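Local structure of 5'-tyrosyl-DNA phosphodiesterase (Caenorhabditis elegans, 4FVA) at residues K10-S15 and G157-F162; S28-M33 and L58-K63; I39-N44 and Q65-I70; I83-M88 and V120-T125; E171-V176 and F215-W220. The protein belongs to the endonuclease/exonuclease/phosphatase family, with two beta sheets packed face to face between outer helices, and holds a magnesium ion in this model. All blocks are in the same frame, centred on the assembly; numbering follows the deposited sequence.

Contact 1. Residues K10-S15 and G157-F162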
# COMPACT_ATOMS: atom_id res chain seq x y z
N LYS A 10 14.66 20.84 -0.71
CA LYS A 10 14.40 21.20 0.67
C LYS A 10 13.00 21.80 0.74
O LYS A 10 12.61 22.60 -0.11
CB LYS A 10 15.47 22.16 1.20
CG LYS A 10 15.44 22.32 2.72
CD LYS A 10 16.70 22.98 3.24
CE LYS A 10 16.63 23.21 4.74
NZ LYS A 10 17.83 23.92 5.25
N GLY A 11 12.23 21.36 1.73
CA GLY A 11 10.84 21.77 1.83
C GLY A 11 9.92 20.94 0.96
O GLY A 11 8.70 21.12 1.00
N PHE A 12 10.48 20.04 0.14
CA PHE A 12 9.64 19.15 -0.66
C PHE A 12 9.20 18.01 0.23
O PHE A 12 10.00 17.46 0.99
CB PHE A 12 10.36 18.60 -1.89
CG PHE A 12 9.45 17.88 -2.84
CD1 PHE A 12 9.01 16.59 -2.55
CD2 PHE A 12 9.04 18.47 -4.03
CE1 PHE A 12 8.17 15.92 -3.42
CE2 PHE A 12 8.20 17.80 -4.90
CZ PHE A 12 7.77 16.52 -4.60
N GLU A 13 7.93 17.64 0.14
CA GLU A 13 7.40 16.62 1.02
C GLU A 13 6.25 15.89 0.32
O GLU A 13 5.45 16.52 -0.39
CB GLU A 13 6.98 17.29 2.33
CG GLU A 13 6.27 16.44 3.35
CD GLU A 13 6.13 17.19 4.66
OE1 GLU A 13 6.78 18.26 4.80
OE2 GLU A 13 5.40 16.72 5.56
N VAL A 14 6.20 14.57 0.46
CA VAL A 14 5.11 13.78 -0.11
C VAL A 14 4.76 12.64 0.84
O VAL A 14 5.65 11.97 1.37
CB VAL A 14 5.44 13.24 -1.52
CG1 VAL A 14 6.69 12.39 -1.48
CG2 VAL A 14 4.28 12.43 -2.05
N SER A 15 3.46 12.45 1.09
CA SER A 15 3.01 11.39 1.99
C SER A 15 2.36 10.23 1.22
O SER A 15 1.53 10.43 0.33
CB SER A 15 2.04 11.93 3.04
OG SER A 15 0.90 12.50 2.43
N GLY A 157 17.19 10.11 -10.77
CA GLY A 157 16.56 11.29 -10.22
C GLY A 157 15.07 11.16 -9.93
O GLY A 157 14.48 12.07 -9.36
N ALA A 158 14.45 10.06 -10.36
CA ALA A 158 13.02 9.88 -10.09
C ALA A 158 12.73 9.42 -8.66
O ALA A 158 13.57 8.79 -8.01
CB ALA A 158 12.38 8.90 -11.08
N LEU A 159 11.53 9.73 -8.18
CA LEU A 159 11.04 9.15 -6.93
C LEU A 159 10.32 7.85 -7.28
O LEU A 159 9.45 7.84 -8.15
CB LEU A 159 10.05 10.08 -6.25
CG LEU A 159 10.53 10.95 -5.09
CD1 LEU A 159 9.35 11.72 -4.49
CD2 LEU A 159 11.20 10.09 -4.05
N VAL A 160 10.71 6.76 -6.63
CA VAL A 160 10.04 5.48 -6.85
C VAL A 160 9.50 4.96 -5.52
O VAL A 160 10.25 4.81 -4.54
CB VAL A 160 11.01 4.44 -7.48
CG1 VAL A 160 10.29 3.13 -7.72
CG2 VAL A 160 11.59 4.96 -8.80
N PHE A 161 8.19 4.69 -5.47
CA PHE A 161 7.57 4.08 -4.29
C PHE A 161 7.03 2.70 -4.63
O PHE A 161 6.17 2.55 -5.51
CB PHE A 161 6.44 4.96 -3.73
CG PHE A 161 6.91 6.31 -3.24
CD1 PHE A 161 7.71 6.41 -2.12
CD2 PHE A 161 6.58 7.48 -3.93
CE1 PHE A 161 8.17 7.64 -1.67
CE2 PHE A 161 7.03 8.73 -3.49
CZ PHE A 161 7.83 8.80 -2.35
N PHE A 162 7.51 1.69 -3.92
CA PHE A 162 6.99 0.34 -4.09
C PHE A 162 6.51 -0.26 -2.78
O PHE A 162 7.23 -0.22 -1.77
CB PHE A 162 8.05 -0.58 -4.68
CG PHE A 162 7.71 -2.03 -4.52
CD1 PHE A 162 6.69 -2.61 -5.25
CD2 PHE A 162 8.38 -2.79 -3.58
CE1 PHE A 162 6.35 -3.95 -5.08
CE2 PHE A 162 8.06 -4.14 -3.40
CZ PHE A 162 7.04 -4.71 -4.15
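V14 and L159 reach toward each other tip to tip across the interior of the beta sandwich, joining strand 13-20 of the six-stranded sheet to strand 159-163 of the other. Their CA atoms stand 10.2 Å apart, a spacing bridged by side chains alone, with no hydrogen bond across. The close part is a single methyl. V14 has CG1 between its backbone N and carbonyl carbon (chi1 58°), which aims that branch at the opposite sheet. There it sits 4.1 Å from L159 CD1 and also meets the ring of F161, which comes from the opposite direction. F254 of strand 249-255 packs its ring on F161 at an inclination of about 50°, and L224 touches F12, V14 and L159. Packing slackens toward the start of the chain: F12 is partly exposed and brings CE1 no nearer than 4.5 Å to L159 CD1, while K10 and G11 beyond it are solvent-exposed and poorly ordered. E13 and S15 face away from this interface, as alternation along a strand requires, and the S15 backbone N is hydrogen-bonded to D46 OD2. The closest approach in the contact is V14 CG1 to F161 CZ, at 3.9 Å.

Contact 2. Residues S28-M33 and L58-K63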
# COMPACT_ATOMS: atom_id res chain seq x y z
N SER A 28 -20.40 -5.75 7.98
CA SER A 28 -20.34 -4.29 8.17
C SER A 28 -19.51 -3.61 7.09
O SER A 28 -18.88 -2.57 7.34
CB SER A 28 -19.77 -3.95 9.55
OG SER A 28 -20.64 -4.35 10.59
N LEU A 29 -19.50 -4.18 5.89
CA LEU A 29 -18.66 -3.68 4.80
C LEU A 29 -18.91 -2.19 4.48
O LEU A 29 -17.96 -1.41 4.30
CB LEU A 29 -18.80 -4.55 3.55
CG LEU A 29 -17.93 -4.13 2.37
CD1 LEU A 29 -16.45 -4.21 2.75
CD2 LEU A 29 -18.21 -5.01 1.13
N LEU A 30 -20.17 -1.80 4.33
CA LEU A 30 -20.48 -0.41 3.99
C LEU A 30 -20.01 0.53 5.09
O LEU A 30 -19.33 1.52 4.82
CB LEU A 30 -21.97 -0.21 3.69
CG LEU A 30 -22.35 1.24 3.31
CD1 LEU A 30 -21.55 1.72 2.12
CD2 LEU A 30 -23.83 1.33 2.98
N THR A 31 -20.34 0.22 6.34
CA THR A 31 -19.91 1.07 7.43
C THR A 31 -18.39 1.19 7.46
O THR A 31 -17.84 2.28 7.69
CB THR A 31 -20.44 0.55 8.79
OG1 THR A 31 -21.87 0.59 8.79
CG2 THR A 31 -19.93 1.39 9.94
N ARG A 32 -17.72 0.06 7.24
CA ARG A 32 -16.26 0.03 7.26
C ARG A 32 -15.66 0.84 6.10
O ARG A 32 -14.67 1.56 6.29
CB ARG A 32 -15.73 -1.42 7.27
CG ARG A 32 -16.03 -2.21 8.57
CD ARG A 32 -15.76 -3.72 8.43
NE ARG A 32 -14.55 -3.93 7.67
CZ ARG A 32 -14.44 -4.68 6.58
NH1 ARG A 32 -15.46 -5.39 6.14
NH2 ARG A 32 -13.26 -4.74 5.96
N MET A 33 -16.25 0.74 4.91
CA MET A 33 -15.72 1.51 3.78
C MET A 33 -15.93 3.02 4.00
O MET A 33 -15.08 3.83 3.64
CB MET A 33 -16.32 1.07 2.44
CG MET A 33 -15.98 -0.37 2.02
SD MET A 33 -14.21 -0.72 1.98
CE MET A 33 -13.96 -1.24 3.66
N LEU A 58 -18.58 -0.01 -2.80
CA LEU A 58 -17.40 0.76 -3.14
C LEU A 58 -17.68 2.28 -3.09
O LEU A 58 -16.74 3.10 -3.03
CB LEU A 58 -16.91 0.33 -4.52
CG LEU A 58 -15.63 0.97 -5.05
CD1 LEU A 58 -14.42 0.58 -4.19
CD2 LEU A 58 -15.41 0.51 -6.48
N ALA A 59 -18.95 2.66 -3.07
CA ALA A 59 -19.32 4.08 -3.21
C ALA A 59 -18.51 5.05 -2.35
O ALA A 59 -17.98 6.05 -2.86
CB ALA A 59 -20.82 4.28 -2.96
N PRO A 60 -18.39 4.76 -1.04
CA PRO A 60 -17.67 5.70 -0.17
C PRO A 60 -16.24 5.90 -0.63
O PRO A 60 -15.70 6.99 -0.50
CB PRO A 60 -17.71 5.02 1.21
CG PRO A 60 -18.88 4.03 1.11
CD PRO A 60 -18.87 3.57 -0.32
N ILE A 61 -15.64 4.84 -1.17
CA ILE A 61 -14.31 4.94 -1.73
C ILE A 61 -14.31 5.72 -3.04
O ILE A 61 -13.51 6.64 -3.25
CB ILE A 61 -13.69 3.55 -1.95
CG1 ILE A 61 -13.79 2.71 -0.66
CG2 ILE A 61 -12.26 3.67 -2.42
CD1 ILE A 61 -13.09 3.34 0.52
N ASP A 62 -15.22 5.33 -3.94
CA ASP A 62 -15.34 5.97 -5.24
C ASP A 62 -15.61 7.47 -5.10
O ASP A 62 -15.20 8.25 -5.95
CB ASP A 62 -16.44 5.30 -6.07
CG ASP A 62 -16.07 5.17 -7.54
OD1 ASP A 62 -14.86 5.03 -7.86
OD2 ASP A 62 -17.00 5.18 -8.38
N LYS A 63 -16.30 7.86 -4.03
CA LYS A 63 -16.58 9.27 -3.79
C LYS A 63 -15.33 10.09 -3.49
O LYS A 63 -15.37 11.32 -3.53
CB LYS A 63 -17.60 9.45 -2.67
CG LYS A 63 -19.05 9.14 -3.08
CD LYS A 63 -19.98 9.13 -1.87
CE LYS A 63 -21.36 8.60 -2.21
NZ LYS A 63 -22.20 8.46 -0.99
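The first turn of helix 29-43 comes up beside the short helix 59-62, nearest at M33 and P60, whose CA atoms are 6.1 Å apart. P60 turns its ring into the gap. Its CG meets L30 CD1 at 3.7 Å, the two side chains crossing at about a right angle, and P60 CB rests 3.8 Å from the carbonyl oxygen M33 O. I61 CD1 packs against the same oxygen at 3.7 Å. Both helices lie on the outer face of the six-stranded sheet of this alpha/beta sandwich, and I61 reaches on to L50 of strand 47-53 and to V36 further along the longer helix. M33 meets P60 through CB and its backbone, since its chain bends at chi2 (-55°) and again at chi3 and takes the sulfur away from the proline ring. CE ends over one face of the R32 guanidinium, 4.2 Å above the plane and offset toward its rim. R32 in turn is hydrogen-bonded to the carbonyl oxygens of D22, D25, R27 and P244; D22, with E52, forms the magnesium site, about 10 Å from the M33 side chain.

Contact 3. Residues I39-N44 and Q65-I70. With EDO (1,2-ethanediol), chain H.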
# COMPACT_ATOMS: atom_id res chain seq x y z
N ILE A 39 -11.21 8.18 7.34
CA ILE A 39 -9.84 8.23 7.83
C ILE A 39 -8.89 8.83 6.78
O ILE A 39 -8.01 9.64 7.11
CB ILE A 39 -9.36 6.83 8.30
CG1 ILE A 39 -9.97 6.52 9.67
CG2 ILE A 39 -7.84 6.77 8.38
CD1 ILE A 39 -10.15 5.04 9.96
N VAL A 40 -9.09 8.45 5.53
CA VAL A 40 -8.33 9.01 4.41
C VAL A 40 -8.44 10.54 4.38
O VAL A 40 -7.44 11.24 4.27
CB VAL A 40 -8.79 8.43 3.04
CG1 VAL A 40 -8.13 9.18 1.87
CG2 VAL A 40 -8.48 6.94 2.95
N LYS A 41 -9.66 11.06 4.51
CA LYS A 41 -9.88 12.51 4.49
C LYS A 41 -9.19 13.20 5.67
O LYS A 41 -8.84 14.38 5.58
CB LYS A 41 -11.37 12.83 4.49
CG LYS A 41 -12.10 12.49 3.18
CD LYS A 41 -13.59 12.74 3.38
CE LYS A 41 -14.44 11.76 2.62
NZ LYS A 41 -15.88 12.14 2.73
N ASN A 42 -9.04 12.50 6.78
CA ASN A 42 -8.36 13.07 7.96
C ASN A 42 -6.83 12.97 7.94
O ASN A 42 -6.14 13.88 8.40
CB ASN A 42 -8.93 12.49 9.25
CG ASN A 42 -10.27 13.10 9.61
OD1 ASN A 42 -10.33 14.15 10.29
ND2 ASN A 42 -11.35 12.49 9.13
N VAL A 43 -6.31 11.86 7.44
CA VAL A 43 -4.87 11.72 7.27
C VAL A 43 -4.44 12.52 6.06
O VAL A 43 -3.33 13.05 6.02
CB VAL A 43 -4.46 10.23 7.09
CG1 VAL A 43 -2.97 10.13 6.79
CG2 VAL A 43 -4.82 9.42 8.34
N ASN A 44 -5.30 12.57 5.04
CA ASN A 44 -5.07 13.41 3.87
C ASN A 44 -3.74 13.15 3.17
O ASN A 44 -2.98 14.08 2.94
CB ASN A 44 -5.19 14.90 4.28
CG ASN A 44 -5.47 15.83 3.10
OD1 ASN A 44 -6.04 15.43 2.08
ND2 ASN A 44 -5.08 17.10 3.25
N GLN A 65 -13.09 10.50 -5.39
CA GLN A 65 -12.68 11.06 -6.67
C GLN A 65 -12.85 12.57 -6.72
O GLN A 65 -12.33 13.24 -7.62
CB GLN A 65 -13.41 10.39 -7.84
CG GLN A 65 -14.90 10.73 -7.95
CD GLN A 65 -15.58 10.03 -9.12
OE1 GLN A 65 -15.93 8.85 -9.02
NE2 GLN A 65 -15.76 10.74 -10.23
N SER A 66 -13.57 13.12 -5.75
CA SER A 66 -13.69 14.58 -5.68
C SER A 66 -12.36 15.17 -5.21
O SER A 66 -12.11 16.36 -5.39
CB SER A 66 -14.84 15.00 -4.77
OG SER A 66 -14.58 14.69 -3.41
N LEU A 67 -11.53 14.34 -4.58
CA LEU A 67 -10.25 14.79 -4.01
C LEU A 67 -9.02 14.19 -4.71
O LEU A 67 -7.91 14.74 -4.63
CB LEU A 67 -10.18 14.43 -2.52
CG LEU A 67 -10.89 15.30 -1.47
CD1 LEU A 67 -12.29 15.67 -1.91
CD2 LEU A 67 -10.92 14.58 -0.11
N TYR A 68 -9.22 13.04 -5.36
CA TYR A 68 -8.14 12.25 -5.94
C TYR A 68 -8.47 11.80 -7.36
O TYR A 68 -9.65 11.67 -7.71
CB TYR A 68 -7.90 10.98 -5.10
CG TYR A 68 -7.39 11.22 -3.70
CD1 TYR A 68 -6.03 11.36 -3.46
CD2 TYR A 68 -8.26 11.27 -2.61
CE1 TYR A 68 -5.55 11.55 -2.18
CE2 TYR A 68 -7.78 11.47 -1.32
CZ TYR A 68 -6.42 11.62 -1.12
OH TYR A 68 -5.91 11.82 0.13
N LYS A 69 -7.44 11.54 -8.16
CA LYS A 69 -7.63 10.68 -9.33
C LYS A 69 -7.54 9.22 -8.84
O LYS A 69 -6.65 8.88 -8.04
CB LYS A 69 -6.56 10.92 -10.39
CG LYS A 69 -6.60 12.31 -11.05
CD LYS A 69 -5.34 12.52 -11.92
CE LYS A 69 -5.45 13.82 -12.70
NZ LYS A 69 -4.18 14.15 -13.40
N ILE A 70 -8.47 8.37 -9.27
CA ILE A 70 -8.50 6.99 -8.79
C ILE A 70 -8.22 6.01 -9.94
O ILE A 70 -8.91 6.04 -10.97
CB ILE A 70 -9.86 6.63 -8.17
CG1 ILE A 70 -10.26 7.64 -7.09
CG2 ILE A 70 -9.85 5.19 -7.62
CD1 ILE A 70 -11.60 7.34 -6.49
C1 EDO H . -5.70 15.52 -1.46
O1 EDO H . -6.68 15.93 -2.42
C2 EDO H . -4.32 15.62 -2.10
O2 EDO H . -4.37 16.55 -3.19
O HOH W 1 -7.91 13.58 1.57
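V40 CG1 lies against the hydroxyl end of the Y68 ring, 3.9 Å from both OH and CE2, where the last turn of helix 29-43 packs beside strand 68-72, the edge strand of the six-stranded sheet in this alpha/beta sandwich. Beside this, K41 and L67 cross at about a right angle, CG to CD2 at 4.1 Å, where both residues are exposed. N44 leaves the helix with positive phi (55°), and its amide plane stands 75° from the Y68 ring. Its OD1 is too far from Y68 OH for a direct bond, so a water links them, donating to both oxygens, at 2.7 Å to N44 OD1 and 3.0 Å to Y68 OH. Further out, the hydroxyl is hydrogen-bonded to P45 O just after the helix, which ties the ring to the helix end, while L84 of strand 80-86 and L64 pack on Y68 and V40 respectively. An ethanediol, probably from the crystallisation liquor, sits beside the ring with C1 4.0 Å from Y68 CZ; its O1 donates a 2.8 Å hydrogen bond to L67 O.

Contact 4. Residues I83-M88 and V120-T125. With EDO (1,2-ethanediol), chain H.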
# COMPACT_ATOMS: atom_id res chain seq x y z
N ILE A 83 -4.79 2.84 -6.80
CA ILE A 83 -3.85 3.90 -6.48
C ILE A 83 -4.61 5.21 -6.64
O ILE A 83 -5.20 5.46 -7.70
CB ILE A 83 -2.62 3.87 -7.42
CG1 ILE A 83 -1.90 2.51 -7.32
CG2 ILE A 83 -1.64 5.03 -7.09
CD1 ILE A 83 -0.69 2.38 -8.23
N LEU A 84 -4.62 6.02 -5.59
CA LEU A 84 -5.26 7.33 -5.65
C LEU A 84 -4.18 8.39 -5.53
O LEU A 84 -3.32 8.32 -4.64
CB LEU A 84 -6.29 7.51 -4.52
CG LEU A 84 -7.55 6.63 -4.52
CD1 LEU A 84 -7.23 5.18 -4.10
CD2 LEU A 84 -8.62 7.23 -3.62
N VAL A 85 -4.24 9.38 -6.42
CA VAL A 85 -3.28 10.47 -6.41
C VAL A 85 -3.96 11.84 -6.46
O VAL A 85 -5.08 11.98 -6.95
CB VAL A 85 -2.27 10.38 -7.58
CG1 VAL A 85 -1.41 9.09 -7.48
CG2 VAL A 85 -3.02 10.45 -8.91
N SER A 86 -3.26 12.84 -5.95
CA SER A 86 -3.69 14.22 -6.08
C SER A 86 -4.08 14.54 -7.52
O SER A 86 -3.54 13.95 -8.47
CB SER A 86 -2.54 15.14 -5.65
OG SER A 86 -2.82 16.47 -6.04
N LYS A 87 -5.04 15.44 -7.71
CA LYS A 87 -5.44 15.84 -9.06
C LYS A 87 -4.31 16.57 -9.77
O LYS A 87 -4.34 16.75 -10.99
CB LYS A 87 -6.72 16.68 -9.05
CG LYS A 87 -7.95 15.84 -8.79
CD LYS A 87 -9.09 16.66 -8.28
CE LYS A 87 -10.36 15.82 -8.29
NZ LYS A 87 -10.52 15.13 -9.60
N MET A 88 -3.31 16.99 -8.99
CA MET A 88 -2.12 17.64 -9.55
C MET A 88 -1.10 16.65 -10.10
O MET A 88 -0.14 17.03 -10.78
CB MET A 88 -1.46 18.54 -8.50
CG MET A 88 -1.93 19.98 -8.52
SD MET A 88 -1.13 20.95 -7.22
CE MET A 88 0.26 19.91 -6.79
N VAL A 120 7.66 10.51 -10.89
CA VAL A 120 7.25 9.62 -9.81
C VAL A 120 6.73 8.31 -10.36
O VAL A 120 5.87 8.32 -11.24
CB VAL A 120 6.15 10.24 -8.92
CG1 VAL A 120 5.81 9.29 -7.79
CG2 VAL A 120 6.59 11.58 -8.39
N PHE A 121 7.25 7.19 -9.86
CA PHE A 121 6.71 5.86 -10.17
C PHE A 121 6.06 5.28 -8.92
O PHE A 121 6.67 5.27 -7.84
CB PHE A 121 7.80 4.91 -10.69
CG PHE A 121 8.30 5.26 -12.07
CD1 PHE A 121 9.25 6.26 -12.26
CD2 PHE A 121 7.84 4.55 -13.19
CE1 PHE A 121 9.71 6.58 -13.55
CE2 PHE A 121 8.30 4.84 -14.47
CZ PHE A 121 9.24 5.87 -14.65
N LEU A 122 4.83 4.80 -9.07
CA LEU A 122 4.08 4.22 -7.97
C LEU A 122 3.81 2.77 -8.32
O LEU A 122 3.20 2.49 -9.35
CB LEU A 122 2.75 4.95 -7.77
CG LEU A 122 2.85 6.47 -7.54
CD1 LEU A 122 1.48 7.13 -7.34
CD2 LEU A 122 3.77 6.72 -6.35
N LEU A 123 4.28 1.86 -7.47
CA LEU A 123 4.08 0.43 -7.68
C LEU A 123 3.37 -0.19 -6.47
O LEU A 123 3.92 -0.25 -5.38
CB LEU A 123 5.42 -0.27 -7.93
CG LEU A 123 6.22 0.18 -9.15
CD1 LEU A 123 7.04 1.44 -8.86
CD2 LEU A 123 7.12 -0.95 -9.64
N ASN A 124 2.14 -0.65 -6.70
CA ASN A 124 1.26 -1.16 -5.66
C ASN A 124 0.94 -2.62 -5.93
O ASN A 124 0.55 -2.98 -7.06
CB ASN A 124 -0.02 -0.32 -5.62
CG ASN A 124 -0.99 -0.74 -4.53
OD1 ASN A 124 -0.60 -1.36 -3.54
ND2 ASN A 124 -2.28 -0.41 -4.71
N THR A 125 1.09 -3.47 -4.91
CA THR A 125 0.83 -4.88 -5.10
C THR A 125 0.23 -5.51 -3.85
O THR A 125 0.30 -4.95 -2.77
CB THR A 125 2.09 -5.68 -5.51
OG1 THR A 125 1.71 -6.99 -5.95
CG2 THR A 125 3.06 -5.79 -4.33
C1 EDO H . -5.70 15.52 -1.46
O1 EDO H . -6.68 15.93 -2.42
C2 EDO H . -4.32 15.62 -2.10
O2 EDO H . -4.37 16.55 -3.19
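Next to V85, which packs on L122, S86 OG takes part in two hydrogen bonds: it accepts from M88 N at 3.0 Å (161° at the hydrogen), closing an ST turn, and gives a weak one to O2 of an ethanediol. Inward from there the contact turns apolar. Strands 83-86 and 120-125 face each other from the two sheets of the sandwich, axes 9.3 Å apart at closest and directions 153° apart, nearly antiparallel. L122 CD1 wedges between V85 CG1 and I83 CG2; its 3.5 Å to V85 CG1 is tighter than usual for two carbons, while I83 CG2 lies at 3.8 Å. I83, with CG1 anti to its carbonyl carbon (chi1 -59°), slides past N124, CG1 3.8 Å from N124 CB. The buried amide of N124 is satisfied within the other sheet: OD1 by Q51 NE2, ND2 by L50 O. Such pairing at both ends probably fixes the amide's rotation, so N124 can line the core with its CB while its polar end bonds to strand 47-53.

Contact 5. Residues E171-V176 and F215-W220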
# COMPACT_ATOMS: atom_id res chain seq x y z
N GLU A 171 12.31 -13.24 6.76
CA GLU A 171 13.27 -14.15 6.14
C GLU A 171 12.98 -14.33 4.66
O GLU A 171 13.77 -14.93 3.93
CB GLU A 171 13.23 -15.51 6.84
CG GLU A 171 11.89 -16.23 6.72
CD GLU A 171 10.80 -15.57 7.56
OE1 GLU A 171 11.03 -14.46 8.08
OE2 GLU A 171 9.72 -16.17 7.69
N GLU A 172 11.81 -13.86 4.21
CA GLU A 172 11.42 -13.99 2.81
C GLU A 172 11.97 -12.88 1.91
O GLU A 172 11.97 -13.01 0.68
CB GLU A 172 9.90 -14.08 2.66
CG GLU A 172 9.27 -15.33 3.27
CD GLU A 172 7.74 -15.33 3.22
OE1 GLU A 172 7.13 -14.24 3.14
OE2 GLU A 172 7.15 -16.43 3.26
N VAL A 173 12.44 -11.78 2.51
CA VAL A 173 12.93 -10.63 1.74
C VAL A 173 14.25 -10.94 1.03
O VAL A 173 15.23 -11.31 1.68
CB VAL A 173 13.15 -9.39 2.63
CG1 VAL A 173 13.93 -8.32 1.88
CG2 VAL A 173 11.82 -8.86 3.14
N SER A 174 14.26 -10.79 -0.29
CA SER A 174 15.41 -11.15 -1.11
C SER A 174 16.21 -9.94 -1.58
O SER A 174 16.65 -9.10 -0.79
CB SER A 174 14.97 -11.94 -2.35
OG SER A 174 14.35 -11.10 -3.30
N ARG A 175 16.41 -9.88 -2.90
CA ARG A 175 17.32 -8.93 -3.52
C ARG A 175 16.80 -7.50 -3.62
O ARG A 175 16.36 -7.04 -4.68
CB ARG A 175 17.69 -9.48 -4.91
CG ARG A 175 16.48 -9.78 -5.82
CD ARG A 175 16.90 -10.66 -7.00
NE ARG A 175 15.87 -10.83 -8.03
CZ ARG A 175 14.91 -11.76 -8.01
NH1 ARG A 175 14.83 -12.62 -6.99
NH2 ARG A 175 14.04 -11.84 -9.01
N VAL A 176 16.90 -6.78 -2.50
CA VAL A 176 16.59 -5.36 -2.43
C VAL A 176 17.78 -4.56 -2.95
O VAL A 176 18.90 -4.71 -2.45
CB VAL A 176 16.29 -4.93 -0.99
CG1 VAL A 176 16.14 -3.41 -0.89
CG2 VAL A 176 15.07 -5.65 -0.45
N PHE A 215 3.25 -7.20 7.46
CA PHE A 215 2.86 -7.60 6.12
C PHE A 215 2.88 -6.41 5.16
O PHE A 215 3.17 -6.56 3.98
CB PHE A 215 1.44 -8.18 6.15
CG PHE A 215 1.35 -9.61 6.65
CD1 PHE A 215 2.44 -10.47 6.57
CD2 PHE A 215 0.14 -10.10 7.17
CE1 PHE A 215 2.33 -11.79 7.01
CE2 PHE A 215 0.03 -11.42 7.62
CZ PHE A 215 1.13 -12.26 7.54
N ASP A 216 2.55 -5.24 5.68
CA ASP A 216 2.40 -4.06 4.85
C ASP A 216 3.66 -3.21 4.91
O ASP A 216 4.11 -2.82 5.98
CB ASP A 216 1.17 -3.29 5.31
CG ASP A 216 -0.06 -4.18 5.37
OD1 ASP A 216 -0.67 -4.38 4.31
OD2 ASP A 216 -0.41 -4.70 6.46
N ARG A 217 4.25 -2.94 3.75
CA ARG A 217 5.52 -2.22 3.71
C ARG A 217 5.59 -1.25 2.55
O ARG A 217 4.89 -1.40 1.55
CB ARG A 217 6.70 -3.21 3.62
CG ARG A 217 6.70 -4.29 4.70
CD ARG A 217 7.97 -5.13 4.65
NE ARG A 217 7.89 -6.28 5.56
CZ ARG A 217 8.91 -7.08 5.87
NH1 ARG A 217 10.11 -6.85 5.34
NH2 ARG A 217 8.74 -8.09 6.70
N LEU A 218 6.46 -0.26 2.70
CA LEU A 218 6.71 0.71 1.64
C LEU A 218 8.22 0.85 1.47
O LEU A 218 8.94 1.11 2.44
CB LEU A 218 6.11 2.07 2.01
CG LEU A 218 4.65 2.23 1.58
CD1 LEU A 218 4.02 3.48 2.19
CD2 LEU A 218 4.57 2.24 0.03
N TYR A 219 8.68 0.67 0.24
CA TYR A 219 10.07 0.88 -0.10
C TYR A 219 10.15 2.10 -0.98
O TYR A 219 9.19 2.41 -1.70
CB TYR A 219 10.63 -0.34 -0.85
CG TYR A 219 10.62 -1.61 -0.05
CD1 TYR A 219 9.53 -2.46 -0.06
CD2 TYR A 219 11.72 -1.96 0.73
CE1 TYR A 219 9.52 -3.62 0.69
CE2 TYR A 219 11.72 -3.12 1.48
CZ TYR A 219 10.62 -3.95 1.45
OH TYR A 219 10.62 -5.11 2.19
N TRP A 220 11.28 2.81 -0.94
CA TRP A 220 11.46 3.90 -1.89
C TRP A 220 12.91 4.12 -2.32
O TRP A 220 13.86 3.70 -1.65
CB TRP A 220 10.86 5.21 -1.35
CG TRP A 220 11.84 6.14 -0.69
CD1 TRP A 220 12.32 7.31 -1.20
CD2 TRP A 220 12.42 5.99 0.61
NE1 TRP A 220 13.18 7.90 -0.30
CE2 TRP A 220 13.26 7.11 0.82
CE3 TRP A 220 12.33 5.02 1.62
CZ2 TRP A 220 14.00 7.29 2.01
CZ3 TRP A 220 13.05 5.21 2.79
CH2 TRP A 220 13.88 6.33 2.97
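One methyl of V173 does most of the work here. With CG1 anti to the backbone N (chi1 168°), the other branch, CG2, stands anti to the carbonyl carbon and drops onto strand 212-221, where it meets R217 NH1 at 3.4 Å and Y219 OH at 4.1 Å. It approaches the guanidinium at a slant, and neither pair is a hydrogen bond. R217 leaves the strand with CG beside its backbone N (chi1 -54°) and then runs fully extended to NE, a shape that lifts the guanidinium up to the loop. R214 O accepts from its NE and steadies the group. Y219, two residues on and on the same side, starts in the same way, sets its ring plane nearly perpendicular to the CA, CB, CG plane (chi2 89°) and touches M145 of helix 134-154. V176 stays a little farther off, CG2 4.6 Å from Y219 CE2, after an inverse gamma turn centred on R175. The loop has further ties: E171 makes a salt bridge to R134, E172 to R134 and R137, and R175 to D146. D216 and L218 point away from the loop, D216 bonded to T196 and H247. The arrangement is that of a connecting loop laid over the outer face of a sheet in an alpha/beta sandwich, beside the covering helix.

Overall arrangement
Contacts 1 and 4 form the buried seam between the two sheets, their second segments being neighbouring parallel strands joined by backbone hydrogen bonds. Contacts 2 and 3, both partly buried, share helix 29-43 on the helix side of the six-stranded sheet, contact 3 including its edge strand 68-72. Contact 3 passes into contact 4 through paired strands 68-72 and 80-86, and one ethanediol touches both. Contact 5, buried too, lies across the molecule from contacts 2 and 3, where F162 O bonds to Y219 N and links it to contact 1. Chemistry follows place: aliphatic and aromatic packing between the sheets, with one buried amide in contact 4, a bridging water in contact 3, and salt-bridged loop residues around contact 5.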